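Local coordinates for protein N-terminal acetyltransferase B complex subunit MDM20 (Candida albicans, PDB 5K04) that serves as the non-catalytic subunit of the NatB N-terminal acetyltransferase complex, pairing with NAT3, probably as a helical-repeat scaffold, at residues 153-157 and 168-172; 130-136 and 148-153; 186-190 and 487-491. All coordinates share one frame. Residue numbers count along the deposited sequence, not the author numbering.

Interaction 1 (153-157 and 168-172); sequences FHLLL and YNSLG
Two helical segments, 153-157 and 168-172, run nearly antiparallel: the axes of the short segments make 163° between their N-to-C directions (signed crossing angle -163°) and come within 9.3 Å. The register is set where the CA atoms of Phe-153 and Tyr-168 lie 5.6 Å apart. Both side chains point across the interface with chi1 m; chi2 is near -70° for Phe-153 and -14° for Tyr-168, and the rings meet obliquely, centroids 5.9 Å apart and planes at 47°. The Tyr-168 side chain is the main bump of its helix, packing against Phe-153, Leu-156 and Leu-157. Leu-156 CD1 lies over a face of its ring, 4.0 Å from the Tyr-168 centroid and 16° off the normal, a CH-pi contact; Leu-157 CD2 lies at the ring edge, near its plane, and 3.9 Å from Tyr-168 CB. Phe-153 in turn fits against Tyr-168, Leu-171 and the bare backbone of Gly-172. Phe-153 CB approaches Tyr-168 O to 3.6 Å, Leu-171 CB makes a CH-pi contact 4.0 Å from the Phe-153 centroid, 19° off its normal, and Phe-153 CD2 is 4.1 Å from Gly-172 N. Gly-172 leaves a hollow here: an ideal CB would lie only 3.5 Å from Phe-153 CB. Helices 143-157 and 162-177 thus form an antiparallel hairpin, consistent with the TPR-related family. Asn-169 ND2 is hydrogen-bonded to Phe-194 O. No hydrogen bond crosses between the segments; apolar, CH-pi and ring packing make up most of the contact, close fit replacing polar pairing.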
loop_
_atom_site.group_PDB
_atom_site.type_symbol
_atom_site.label_atom_id
_atom_site.label_comp_id
_atom_site.label_asym_id
_atom_site.label_seq_id
_atom_site.Cartn_x
_atom_site.Cartn_y
_atom_site.Cartn_z
ATOM N N PHE A 153 -2.206 18.814 18.619
ATOM C CA PHE A 153 -2.972 19.943 18.090
ATOM C C PHE A 153 -2.787 20.082 16.590
ATOM O O PHE A 153 -3.726 20.449 15.874
ATOM C CB PHE A 153 -2.566 21.238 18.783
ATOM C CG PHE A 153 -3.214 21.433 20.109
ATOM C CD1 PHE A 153 -4.568 21.708 20.195
ATOM C CD2 PHE A 153 -2.480 21.307 21.281
ATOM C CE1 PHE A 153 -5.194 21.866 21.438
ATOM C CE2 PHE A 153 -3.083 21.469 22.522
ATOM C CZ PHE A 153 -4.448 21.750 22.604
ATOM N N HIS A 154 -1.583 19.790 16.109
ATOM C CA HIS A 154 -1.354 19.677 14.676
ATOM C C HIS A 154 -2.194 18.561 14.061
ATOM O O HIS A 154 -2.785 18.740 12.990
ATOM C CB HIS A 154 0.121 19.415 14.402
ATOM C CG HIS A 154 0.372 18.903 13.025
ATOM N ND1 HIS A 154 0.141 19.663 11.900
ATOM C CD2 HIS A 154 0.801 17.699 12.586
ATOM C CE1 HIS A 154 0.440 18.958 10.826
ATOM N NE2 HIS A 154 0.842 17.762 11.215
ATOM N N LEU A 155 -2.218 17.385 14.707
ATOM C CA LEU A 155 -3.038 16.276 14.229
ATOM C C LEU A 155 -4.489 16.694 14.069
ATOM O O LEU A 155 -5.123 16.386 13.052
ATOM C CB LEU A 155 -2.940 15.100 15.188
ATOM C CG LEU A 155 -1.585 14.389 15.271
ATOM C CD1 LEU A 155 -1.742 13.157 16.165
ATOM C CD2 LEU A 155 -1.053 13.994 13.865
ATOM N N LEU A 156 -5.023 17.405 15.072
ATOM C CA LEU A 156 -6.402 17.891 15.023
ATOM C C LEU A 156 -6.595 18.870 13.881
ATOM O O LEU A 156 -7.590 18.802 13.152
ATOM C CB LEU A 156 -6.762 18.581 16.337
ATOM C CG LEU A 156 -7.194 17.762 17.532
ATOM C CD1 LEU A 156 -7.345 18.688 18.741
ATOM C CD2 LEU A 156 -8.501 17.042 17.207
ATOM N N LEU A 157 -5.649 19.804 13.725
ATOM C CA LEU A 157 -5.706 20.792 12.652
ATOM C C LEU A 157 -5.793 20.146 11.279
ATOM O O LEU A 157 -6.219 20.803 10.320
ATOM C CB LEU A 157 -4.474 21.694 12.708
ATOM C CG LEU A 157 -4.536 22.785 13.765
ATOM C CD1 LEU A 157 -3.178 23.446 13.932
ATOM C CD2 LEU A 157 -5.588 23.787 13.356
ATOM N N TYR A 168 -6.548 25.980 18.268
ATOM C CA TYR A 168 -5.648 24.829 18.256
ATOM C C TYR A 168 -4.226 25.255 17.916
ATOM O O TYR A 168 -3.255 24.749 18.489
ATOM C CB TYR A 168 -6.144 23.791 17.246
ATOM C CG TYR A 168 -7.432 23.059 17.616
ATOM C CD1 TYR A 168 -7.954 23.114 18.900
ATOM C CD2 TYR A 168 -8.104 22.280 16.673
ATOM C CE1 TYR A 168 -9.118 22.428 19.234
ATOM C CE2 TYR A 168 -9.260 21.592 16.999
ATOM C CZ TYR A 168 -9.761 21.667 18.276
ATOM O OH TYR A 168 -10.917 20.991 18.595
ATOM N N ASN A 169 -4.091 26.195 16.990
ATOM C CA ASN A 169 -2.773 26.650 16.579
ATOM C C ASN A 169 -2.109 27.479 17.664
ATOM O O ASN A 169 -0.890 27.396 17.856
ATOM C CB ASN A 169 -2.899 27.458 15.297
ATOM C CG ASN A 169 -1.623 27.548 14.579
ATOM O OD1 ASN A 169 -1.244 26.628 13.845
ATOM N ND2 ASN A 169 -0.891 28.634 14.825
ATOM N N SER A 170 -2.900 28.287 18.377
ATOM C CA SER A 170 -2.373 29.108 19.463
ATOM C C SER A 170 -1.949 28.257 20.652
ATOM O O SER A 170 -0.966 28.577 21.330
ATOM C CB SER A 170 -3.428 30.131 19.888
ATOM O OG SER A 170 -3.216 30.519 21.226
ATOM N N LEU A 171 -2.692 27.184 20.940
ATOM C CA LEU A 171 -2.339 26.339 22.080
ATOM C C LEU A 171 -1.087 25.523 21.786
ATOM O O LEU A 171 -0.257 25.309 22.676
ATOM C CB LEU A 171 -3.514 25.424 22.455
ATOM C CG LEU A 171 -4.773 26.076 23.049
ATOM C CD1 LEU A 171 -5.916 25.098 23.044
ATOM C CD2 LEU A 171 -4.565 26.611 24.474
ATOM N N GLY A 172 -0.933 25.051 20.548
ATOM C CA GLY A 172 0.255 24.278 20.218
ATOM C C GLY A 172 1.503 25.138 20.192
ATOM O O GLY A 172 2.561 24.735 20.687
#

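Interaction 2 (130-136 and 148-153); sequences NRIFMYL and WYAFSF
Phe-133 lays one face of its ring over the base of Trp-148, whose CB is 3.9 Å from the Phe-133 centroid and 9° off the ring normal, a CH-pi contact. Phe-133 CE1 also reaches Trp-148 CE3 at 3.6 Å, the phenyl and five-membered rings being oblique at 47°. Both side chains have CA-to-CB bonds pointing toward the other helix and chi1 m. Beneath them, helical segments 130-136 and 148-153 run antiparallel, their short axes at 154° (signed crossing angle -154°) and 8.6 Å apart at closest approach. Two CA pairs fix the register: Phe-133 with Tyr-149 at 4.8 Å and Asn-130 with Ser-152 at 5.2 Å. Tyr-149, chi1 t, extends its ring along the opposing backbone; Met-134 CA stands over one face, 3.8 Å from the Tyr-149 centroid and 19° off the normal. Leu-136 CD2 adds a contact of 3.6 Å to Trp-148 CZ3. The polar link is Asn-130 ND2 donating to Ser-152 OG at 3.1 Å and 145°. Ser-152, chi1 p, in turn directs OG to Tyr-149 O of its own helix, a very short 2.4 Å. Asn-130 ND2 also lies over the face of the Phe-153 ring, 3.2 Å from Phe-153 CZ. Consecutive helices 126-138 and 143-157 form this antiparallel hairpin, the unit of TPR-type repeats, consistent with the family's clan. Around it, helix 109-120 packs on Ile-132 and Leu-136, helix 162-177 covers Tyr-149 and Phe-153, and Phe-489 of helix 489-503 touches Trp-148, whose NE1 is hydrogen-bonded to Phe-484 O.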
loop_
_atom_site.group_PDB
_atom_site.type_symbol
_atom_site.label_atom_id
_atom_site.label_comp_id
_atom_site.label_asym_id
_atom_site.label_seq_id
_atom_site.Cartn_x
_atom_site.Cartn_y
_atom_site.Cartn_z
ATOM N N ASN A 130 -5.686 14.144 21.796
ATOM C CA ASN A 130 -5.427 15.443 22.391
ATOM C C ASN A 130 -6.019 15.534 23.793
ATOM O O ASN A 130 -5.427 16.153 24.684
ATOM C CB ASN A 130 -5.999 16.530 21.482
ATOM C CG ASN A 130 -5.984 17.885 22.125
ATOM O OD1 ASN A 130 -6.916 18.264 22.833
ATOM N ND2 ASN A 130 -4.909 18.631 21.886
ATOM N N ARG A 131 -7.179 14.913 24.005
ATOM C CA ARG A 131 -7.741 14.858 25.346
ATOM C C ARG A 131 -6.873 14.017 26.277
ATOM O O ARG A 131 -6.637 14.399 27.428
ATOM C CB ARG A 131 -9.172 14.316 25.302
ATOM C CG ARG A 131 -9.853 14.337 26.667
ATOM C CD ARG A 131 -11.315 14.774 26.566
ATOM N NE ARG A 131 -12.150 13.796 25.874
ATOM C CZ ARG A 131 -12.745 14.003 24.704
ATOM N NH1 ARG A 131 -12.612 15.165 24.079
ATOM N NH2 ARG A 131 -13.479 13.042 24.163
ATOM N N ILE A 132 -6.388 12.866 25.802
ATOM C CA ILE A 132 -5.508 12.042 26.627
ATOM C C ILE A 132 -4.262 12.822 26.996
ATOM O O ILE A 132 -3.854 12.878 28.162
ATOM C CB ILE A 132 -5.131 10.746 25.895
ATOM C CG1 ILE A 132 -6.364 9.870 25.728
ATOM C CG2 ILE A 132 -4.008 10.025 26.653
ATOM C CD1 ILE A 132 -6.148 8.716 24.764
ATOM N N PHE A 133 -3.645 13.442 25.993
ATOM C CA PHE A 133 -2.426 14.193 26.209
ATOM C C PHE A 133 -2.655 15.398 27.113
ATOM O O PHE A 133 -1.751 15.793 27.858
ATOM C CB PHE A 133 -1.862 14.594 24.847
ATOM C CG PHE A 133 -1.445 13.416 24.004
ATOM C CD1 PHE A 133 -1.190 12.185 24.586
ATOM C CD2 PHE A 133 -1.297 13.533 22.640
ATOM C CE1 PHE A 133 -0.799 11.085 23.813
ATOM C CE2 PHE A 133 -0.906 12.443 21.862
ATOM C CZ PHE A 133 -0.666 11.219 22.453
ATOM N N MET A 134 -3.857 15.975 27.089
ATOM C CA MET A 134 -4.162 17.080 27.990
ATOM C C MET A 134 -4.090 16.633 29.450
ATOM O O MET A 134 -3.426 17.272 30.275
ATOM C CB MET A 134 -5.540 17.667 27.657
ATOM C CG MET A 134 -5.929 18.929 28.475
ATOM S SD MET A 134 -6.612 18.576 30.079
ATOM C CE MET A 134 -8.130 17.858 29.510
ATOM N N TYR A 135 -4.782 15.539 29.790
ATOM C CA TYR A 135 -4.703 15.004 31.150
ATOM C C TYR A 135 -3.275 14.606 31.502
ATOM O O TYR A 135 -2.795 14.869 32.608
ATOM C CB TYR A 135 -5.629 13.798 31.303
ATOM C CG TYR A 135 -7.093 14.143 31.446
ATOM C CD1 TYR A 135 -7.583 14.664 32.632
ATOM C CD2 TYR A 135 -7.992 13.919 30.405
ATOM C CE1 TYR A 135 -8.929 14.971 32.789
ATOM C CE2 TYR A 135 -9.350 14.223 30.552
ATOM C CZ TYR A 135 -9.807 14.754 31.752
ATOM O OH TYR A 135 -11.132 15.072 31.930
ATOM N N LEU A 136 -2.581 13.979 30.561
ATOM C CA LEU A 136 -1.250 13.460 30.827
ATOM C C LEU A 136 -0.241 14.586 31.026
ATOM O O LEU A 136 0.765 14.413 31.725
ATOM C CB LEU A 136 -0.842 12.549 29.672
ATOM C CG LEU A 136 0.444 11.757 29.857
ATOM C CD1 LEU A 136 0.335 10.856 31.080
ATOM C CD2 LEU A 136 0.734 10.955 28.603
ATOM N N TRP A 148 3.944 15.741 23.002
ATOM C CA TRP A 148 2.786 14.947 22.594
ATOM C C TRP A 148 1.550 15.821 22.440
ATOM O O TRP A 148 0.904 15.856 21.384
ATOM C CB TRP A 148 2.514 13.858 23.637
ATOM C CG TRP A 148 3.513 12.733 23.640
ATOM C CD1 TRP A 148 4.669 12.658 22.917
ATOM C CD2 TRP A 148 3.425 11.500 24.386
ATOM N NE1 TRP A 148 5.312 11.456 23.170
ATOM C CE2 TRP A 148 4.568 10.728 24.060
ATOM C CE3 TRP A 148 2.492 10.978 25.290
ATOM C CZ2 TRP A 148 4.810 9.471 24.622
ATOM C CZ3 TRP A 148 2.729 9.723 25.850
ATOM C CH2 TRP A 148 3.882 8.987 25.513
ATOM N N TYR A 149 1.223 16.537 23.514
ATOM C CA TYR A 149 0.040 17.383 23.554
ATOM C C TYR A 149 0.074 18.413 22.429
ATOM O O TYR A 149 -0.908 18.578 21.699
ATOM C CB TYR A 149 -0.016 18.034 24.933
ATOM C CG TYR A 149 -1.281 18.758 25.264
ATOM C CD1 TYR A 149 -2.498 18.368 24.705
ATOM C CD2 TYR A 149 -1.270 19.838 26.152
ATOM C CE1 TYR A 149 -3.678 19.031 25.019
ATOM C CE2 TYR A 149 -2.457 20.513 26.479
ATOM C CZ TYR A 149 -3.659 20.100 25.909
ATOM O OH TYR A 149 -4.834 20.751 26.209
ATOM N N ALA A 150 1.229 19.071 22.248
ATOM C CA ALA A 150 1.408 20.068 21.193
ATOM C C ALA A 150 1.268 19.447 19.812
ATOM O O ALA A 150 0.580 19.985 18.930
ATOM C CB ALA A 150 2.786 20.722 21.329
ATOM N N PHE A 151 1.946 18.324 19.598
ATOM C CA PHE A 151 1.847 17.637 18.317
ATOM C C PHE A 151 0.408 17.216 18.027
ATOM O O PHE A 151 -0.034 17.260 16.872
ATOM C CB PHE A 151 2.795 16.431 18.312
ATOM C CG PHE A 151 2.858 15.720 16.992
ATOM C CD1 PHE A 151 3.430 16.329 15.885
ATOM C CD2 PHE A 151 2.342 14.440 16.863
ATOM C CE1 PHE A 151 3.482 15.663 14.666
ATOM C CE2 PHE A 151 2.400 13.773 15.660
ATOM C CZ PHE A 151 2.967 14.385 14.556
ATOM N N SER A 152 -0.344 16.850 19.071
ATOM C CA SER A 152 -1.725 16.419 18.893
ATOM C C SER A 152 -2.607 17.555 18.391
ATOM O O SER A 152 -3.654 17.287 17.792
ATOM C CB SER A 152 -2.277 15.849 20.205
ATOM O OG SER A 152 -2.470 16.859 21.186
ATOM N N PHE A 153 -2.206 18.814 18.619
ATOM C CA PHE A 153 -2.972 19.943 18.090
ATOM C C PHE A 153 -2.787 20.082 16.590
ATOM O O PHE A 153 -3.726 20.449 15.874
ATOM C CB PHE A 153 -2.566 21.238 18.783
ATOM C CG PHE A 153 -3.214 21.433 20.109
ATOM C CD1 PHE A 153 -4.568 21.708 20.195
ATOM C CD2 PHE A 153 -2.480 21.307 21.281
ATOM C CE1 PHE A 153 -5.194 21.866 21.438
ATOM C CE2 PHE A 153 -3.083 21.469 22.522
ATOM C CZ PHE A 153 -4.448 21.750 22.604
#

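Interaction 3 (186-190 and 487-491); sequences QEIYV and GVFNK
This is a long-range contact in which helix 185-192 receives the turn at 487-488 and the weakly bonded first turn of helix 489-503, beside the NAT3 chain. Gly-487, with phi/psi 76/17, ends the preceding helix. The nearest CA pair is Gln-186 with Phe-489, at 6.0 Å. Gln-186, with chi1 and chi2 both m, curls so that its OE1 accepts the backbone hydrogen bond from Asn-490 N at 2.7 Å and 164°. Gln-186 CG lies 3.1 Å from Gly-487 O. Tyr-189, chi1 t, turns a ring face to Asn-490: Asn-490 CA is 4.3 Å from the Tyr-189 centroid, 21° off the normal, a CH-pi contact. Val-190 CG2 meets Phe-489 CG at 3.6 Å. Nearby, Asn-490 O and Lys-491 NZ are hydrogen-bonded to Gln-8 and Phe-7 of the NAT3 chain. At Gly-487 a CB would jam against the preceding carbonyl O, which by itself calls for glycine; this Schellman motif separates helix 456-485 from helix 489-503.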
loop_
_atom_site.group_PDB
_atom_site.type_symbol
_atom_site.label_atom_id
_atom_site.label_comp_id
_atom_site.label_asym_id
_atom_site.label_seq_id
_atom_site.Cartn_x
_atom_site.Cartn_y
_atom_site.Cartn_z
ATOM N N GLN A 186 13.599 17.617 16.073
ATOM C CA GLN A 186 12.213 17.162 16.189
ATOM C C GLN A 186 11.347 18.195 16.901
ATOM O O GLN A 186 10.215 18.472 16.477
ATOM C CB GLN A 186 12.155 15.825 16.932
ATOM C CG GLN A 186 12.842 14.682 16.213
ATOM C CD GLN A 186 12.092 14.199 14.980
ATOM O OE1 GLN A 186 10.995 14.665 14.658
ATOM N NE2 GLN A 186 12.685 13.238 14.287
ATOM N N GLU A 187 11.852 18.745 18.011
ATOM C CA GLU A 187 11.102 19.770 18.732
ATOM C C GLU A 187 10.910 21.003 17.854
ATOM O O GLU A 187 9.812 21.563 17.787
ATOM C CB GLU A 187 11.819 20.137 20.040
ATOM C CG GLU A 187 12.155 18.959 20.919
ATOM C CD GLU A 187 12.842 19.357 22.209
ATOM O OE1 GLU A 187 13.262 20.528 22.320
ATOM O OE2 GLU A 187 12.965 18.491 23.115
ATOM N N ILE A 188 11.971 21.430 17.168
ATOM C CA ILE A 188 11.869 22.565 16.256
ATOM C C ILE A 188 10.835 22.281 15.173
ATOM O O ILE A 188 9.999 23.137 14.853
ATOM C CB ILE A 188 13.254 22.889 15.664
ATOM C CG1 ILE A 188 14.212 23.368 16.769
ATOM C CG2 ILE A 188 13.136 23.920 14.561
ATOM C CD1 ILE A 188 15.654 23.590 16.310
ATOM N N TYR A 189 10.851 21.063 14.618
ATOM C CA TYR A 189 9.842 20.679 13.633
ATOM C C TYR A 189 8.427 20.909 14.176
ATOM O O TYR A 189 7.601 21.556 13.521
ATOM C CB TYR A 189 10.053 19.218 13.217
ATOM C CG TYR A 189 8.915 18.629 12.391
ATOM C CD1 TYR A 189 8.822 18.864 11.013
ATOM C CD2 TYR A 189 7.934 17.828 12.991
ATOM C CE1 TYR A 189 7.763 18.336 10.254
ATOM C CE2 TYR A 189 6.889 17.273 12.240
ATOM C CZ TYR A 189 6.806 17.542 10.878
ATOM O OH TYR A 189 5.784 17.013 10.150
ATOM N N VAL A 190 8.144 20.413 15.391
ATOM C CA VAL A 190 6.798 20.527 15.952
ATOM C C VAL A 190 6.382 21.985 16.020
ATOM O O VAL A 190 5.261 22.350 15.647
ATOM C CB VAL A 190 6.721 19.875 17.347
ATOM C CG1 VAL A 190 5.336 20.116 17.968
ATOM C CG2 VAL A 190 6.976 18.393 17.253
ATOM N N GLY A 487 10.087 10.656 20.707
ATOM C CA GLY A 487 10.326 11.873 19.947
ATOM C C GLY A 487 10.376 12.134 18.468
ATOM O O GLY A 487 10.939 13.143 18.045
ATOM N N VAL A 488 9.833 11.212 17.670
ATOM C CA VAL A 488 10.096 11.212 16.236
ATOM C C VAL A 488 8.900 11.795 15.503
ATOM O O VAL A 488 8.285 11.142 14.650
ATOM C CB VAL A 488 10.434 9.797 15.743
ATOM C CG1 VAL A 488 11.296 9.876 14.500
ATOM C CG2 VAL A 488 11.158 9.026 16.841
ATOM N N PHE A 489 8.595 13.054 15.819
ATOM C CA PHE A 489 7.417 13.719 15.266
ATOM C C PHE A 489 7.536 13.937 13.756
ATOM O O PHE A 489 6.513 13.983 13.059
ATOM C CB PHE A 489 7.205 15.025 16.032
ATOM C CG PHE A 489 7.140 14.829 17.528
ATOM C CD1 PHE A 489 6.007 14.304 18.114
ATOM C CD2 PHE A 489 8.220 15.127 18.332
ATOM C CE1 PHE A 489 5.950 14.091 19.466
ATOM C CE2 PHE A 489 8.171 14.928 19.676
ATOM C CZ PHE A 489 7.034 14.404 20.250
ATOM N N ASN A 490 8.776 14.062 13.245
ATOM C CA ASN A 490 9.156 14.012 11.824
ATOM C C ASN A 490 8.447 12.936 11.007
ATOM O O ASN A 490 8.268 13.091 9.795
ATOM C CB ASN A 490 10.672 13.748 11.686
ATOM C CG ASN A 490 11.436 15.001 11.498
ATOM O OD1 ASN A 490 10.862 16.023 11.131
ATOM N ND2 ASN A 490 12.734 14.957 11.732
ATOM N N LYS A 491 8.114 11.816 11.653
ATOM C CA LYS A 491 7.663 10.612 10.979
ATOM C C LYS A 491 6.335 10.105 11.497
ATOM O O LYS A 491 5.764 9.190 10.889
ATOM C CB LYS A 491 8.700 9.492 11.147
ATOM C CG LYS A 491 10.140 9.889 10.838
ATOM C CD LYS A 491 10.325 10.248 9.350
ATOM C CE LYS A 491 11.824 10.374 8.985
ATOM N NZ LYS A 491 12.022 10.984 7.634
#

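In the fold
The three contacts come in series along the chain, and all lie on the same side of its centre. Interactions 1 and 2, with centres 10 Å apart, share Phe-153 and helix 143-157, which therefore packs on the helix before it and the helix after it, the arrangement of a helical-repeat array. Interaction 3 lies about 14 Å from interaction 1 and 15 Å from interaction 2, centre to centre. It touches interaction 2, where Phe-151 CG is 3.6 Å from Phe-489 CD1, but does not touch interaction 1. Through it, a turn nearly 300 residues further along the chain meets the early helices, at a place also bordered by NAT3.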